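Local coordinates for protein lectin-related NK cell receptor LY49L1 (Mus musculus, PDB 3G8K) that serves as a natural killer cell receptor of the Ly49 family, whose members recognise MHC class I in trans and cis through a C-type lectin-like domain, at the interface of chains A and B. Sequence-based numbering; all coordinates share one arbitrary frame. Chains: chain A/B, Lectin-related NK cell receptor LY49L1.

The interface of chains A and B. Residues chain A 10-12, 57-59; chain B 11-13, 53, 57.
An intermolecular antiparallel β-sheet forms where the first strands (residues 10-14) of the two C-type lectin-like domains pair about the two-fold axis, with A:Phe12 opposite B:Phe12 and A:Trp11 opposite B:Cys13. Ly49 receptors are homodimers, and this pairing may be that of the receptor, although the crystal alone does not prove it. A:Trp11 and B:Cys13 are joined by two backbone hydrogen bonds: A:Trp11 N donates to B:Cys13 O (3.1 Å), and B:Cys13 N returns a straighter bond to A:Trp11 O (3.2 Å, 164° at H). On one side of this sheet, CB of B:Cys13 lies over a face of the A:Trp11 indole, 3.3 Å from CZ2 of its six-membered ring, in a CH-pi contact. With CG between the backbone N and the carbonyl carbon (chi1 66°), the indole is placed against this half-cystine. At the axis the two phenylalanines meet through their CB atoms, 3.4 Å apart. The other side of the sheet receives the helices 48-57. B:Leu57 inserts its forked tip between the A strand and the end of the A helix: CD1 approaches A:Phe12 CD2 (3.6 Å), the side chains crossing at about a right angle, while A:Leu57 CB lies over a face of that ring. B:Phe53, one helical turn earlier, directs its ring at the base of the A:Tyr10 side chain, with CE1 3.5 Å from CB. The second branch of B:Leu57 points to A:Pro59, its CD2 methyl 3.6 Å from the proline CD.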
loop_
_atom_site.group_PDB
_atom_site.type_symbol
_atom_site.label_atom_id
_atom_site.label_comp_id
_atom_site.label_asym_id
_atom_site.label_seq_id
_atom_site.Cartn_x
_atom_site.Cartn_y
_atom_site.Cartn_z
ATOM N N TYR A 10 0.633 -5.646 -6.762
ATOM C CA TYR A 10 0.848 -4.996 -5.459
ATOM C C TYR A 10 -0.312 -5.264 -4.572
ATOM O O TYR A 10 -1.375 -5.594 -5.053
ATOM C CB TYR A 10 1.016 -3.489 -5.596
ATOM C CG TYR A 10 0.012 -2.805 -6.495
ATOM C CD1 TYR A 10 0.328 -2.533 -7.820
ATOM C CD2 TYR A 10 -1.214 -2.396 -6.012
ATOM C CE1 TYR A 10 -0.582 -1.866 -8.631
ATOM C CE2 TYR A 10 -2.130 -1.729 -6.806
ATOM C CZ TYR A 10 -1.814 -1.482 -8.121
ATOM O OH TYR A 10 -2.715 -0.841 -8.934
ATOM N N TRP A 11 -0.143 -5.072 -3.250
ATOM C CA TRP A 11 -1.264 -5.278 -2.366
ATOM C C TRP A 11 -0.901 -4.628 -1.067
ATOM O O TRP A 11 0.194 -4.230 -0.894
ATOM C CB TRP A 11 -1.597 -6.780 -2.196
ATOM C CG TRP A 11 -0.548 -7.693 -1.488
ATOM C CD1 TRP A 11 -0.556 -8.104 -0.173
ATOM C CD2 TRP A 11 0.597 -8.343 -2.100
ATOM N NE1 TRP A 11 0.491 -8.968 0.059
ATOM C CE2 TRP A 11 1.222 -9.119 -1.095
ATOM C CE3 TRP A 11 1.125 -8.369 -3.408
ATOM C CZ2 TRP A 11 2.364 -9.872 -1.342
ATOM C CZ3 TRP A 11 2.240 -9.100 -3.651
ATOM C CH2 TRP A 11 2.853 -9.853 -2.640
ATOM N N PHE A 12 -1.835 -4.467 -0.158
ATOM C CA PHE A 12 -1.407 -3.903 1.120
ATOM C C PHE A 12 -2.164 -4.453 2.299
ATOM O O PHE A 12 -3.129 -5.167 2.091
ATOM C CB PHE A 12 -1.237 -2.369 1.043
ATOM C CG PHE A 12 -2.462 -1.618 0.688
ATOM C CD1 PHE A 12 -3.459 -1.379 1.668
ATOM C CD2 PHE A 12 -2.583 -1.033 -0.559
ATOM C CE1 PHE A 12 -4.653 -0.621 1.354
ATOM C CE2 PHE A 12 -3.724 -0.270 -0.885
ATOM C CZ PHE A 12 -4.787 -0.055 0.083
ATOM N N LEU A 57 -4.363 5.274 2.014
ATOM C CA LEU A 57 -3.512 4.396 1.230
ATOM C C LEU A 57 -3.892 3.971 -0.168
ATOM O O LEU A 57 -2.992 3.627 -0.916
ATOM C CB LEU A 57 -3.229 3.130 2.017
ATOM C CG LEU A 57 -1.783 2.952 2.478
ATOM C CD1 LEU A 57 -0.736 3.414 1.360
ATOM C CD2 LEU A 57 -1.510 3.676 3.836
ATOM N N VAL A 58 -5.181 3.904 -0.538
ATOM C CA VAL A 58 -5.548 3.430 -1.906
ATOM C C VAL A 58 -5.086 4.424 -2.985
ATOM O O VAL A 58 -5.184 5.617 -2.743
ATOM C CB VAL A 58 -7.075 3.173 -2.047
ATOM C CG1 VAL A 58 -7.481 1.979 -1.291
ATOM C CG2 VAL A 58 -7.952 4.414 -1.661
ATOM N N PRO A 59 -4.581 3.963 -4.185
ATOM C CA PRO A 59 -4.398 4.916 -5.273
ATOM C C PRO A 59 -5.693 5.630 -5.615
ATOM O O PRO A 59 -6.737 5.050 -5.429
ATOM C CB PRO A 59 -3.982 4.023 -6.459
ATOM C CG PRO A 59 -3.370 2.871 -5.870
ATOM C CD PRO A 59 -4.123 2.620 -4.570
ATOM N N TRP B 11 1.509 -2.056 5.539
ATOM C CA TRP B 11 2.741 -2.279 4.800
ATOM C C TRP B 11 2.315 -2.625 3.432
ATOM O O TRP B 11 1.165 -2.893 3.209
ATOM C CB TRP B 11 3.565 -3.410 5.475
ATOM C CG TRP B 11 2.902 -4.819 5.505
ATOM C CD1 TRP B 11 3.145 -5.834 4.638
ATOM C CD2 TRP B 11 1.970 -5.359 6.509
ATOM N NE1 TRP B 11 2.452 -6.955 5.018
ATOM C CE2 TRP B 11 1.721 -6.692 6.155
ATOM C CE3 TRP B 11 1.395 -4.848 7.687
ATOM C CZ2 TRP B 11 0.882 -7.528 6.901
ATOM C CZ3 TRP B 11 0.544 -5.635 8.411
ATOM C CH2 TRP B 11 0.271 -6.954 8.023
ATOM N N PHE B 12 3.238 -2.685 2.499
ATOM C CA PHE B 12 2.795 -3.161 1.208
ATOM C C PHE B 12 3.783 -3.976 0.495
ATOM O O PHE B 12 4.855 -4.098 0.964
ATOM C CB PHE B 12 2.091 -2.084 0.378
ATOM C CG PHE B 12 2.872 -0.880 0.122
ATOM C CD1 PHE B 12 3.838 -0.874 -0.926
ATOM C CD2 PHE B 12 2.573 0.283 0.799
ATOM C CE1 PHE B 12 4.600 0.325 -1.230
ATOM C CE2 PHE B 12 3.287 1.462 0.540
ATOM C CZ PHE B 12 4.317 1.494 -0.497
ATOM N N CYS B 13 3.359 -4.613 -0.590
ATOM C CA CYS B 13 4.192 -5.472 -1.371
ATOM C C CYS B 13 3.985 -5.285 -2.851
ATOM O O CYS B 13 2.907 -4.905 -3.317
ATOM C CB CYS B 13 3.887 -6.942 -1.037
ATOM S SG CYS B 13 3.859 -7.312 0.792
ATOM N N PHE B 53 6.359 2.152 -9.366
ATOM C CA PHE B 53 5.419 1.661 -8.382
ATOM C C PHE B 53 5.508 2.397 -7.051
ATOM O O PHE B 53 4.484 2.882 -6.573
ATOM C CB PHE B 53 5.543 0.162 -8.126
ATOM C CG PHE B 53 4.902 -0.250 -6.780
ATOM C CD1 PHE B 53 3.497 -0.241 -6.630
ATOM C CD2 PHE B 53 5.694 -0.596 -5.655
ATOM C CE1 PHE B 53 2.868 -0.533 -5.397
ATOM C CE2 PHE B 53 5.049 -0.929 -4.391
ATOM C CZ PHE B 53 3.617 -0.891 -4.289
ATOM N N LEU B 57 2.515 4.226 -4.922
ATOM C CA LEU B 57 1.835 3.806 -3.707
ATOM C C LEU B 57 2.233 4.394 -2.356
ATOM O O LEU B 57 1.406 4.313 -1.430
ATOM C CB LEU B 57 1.588 2.273 -3.602
ATOM C CG LEU B 57 0.060 1.863 -3.635
ATOM C CD1 LEU B 57 -0.374 0.404 -3.049
ATOM C CD2 LEU B 57 -0.902 2.936 -2.998
#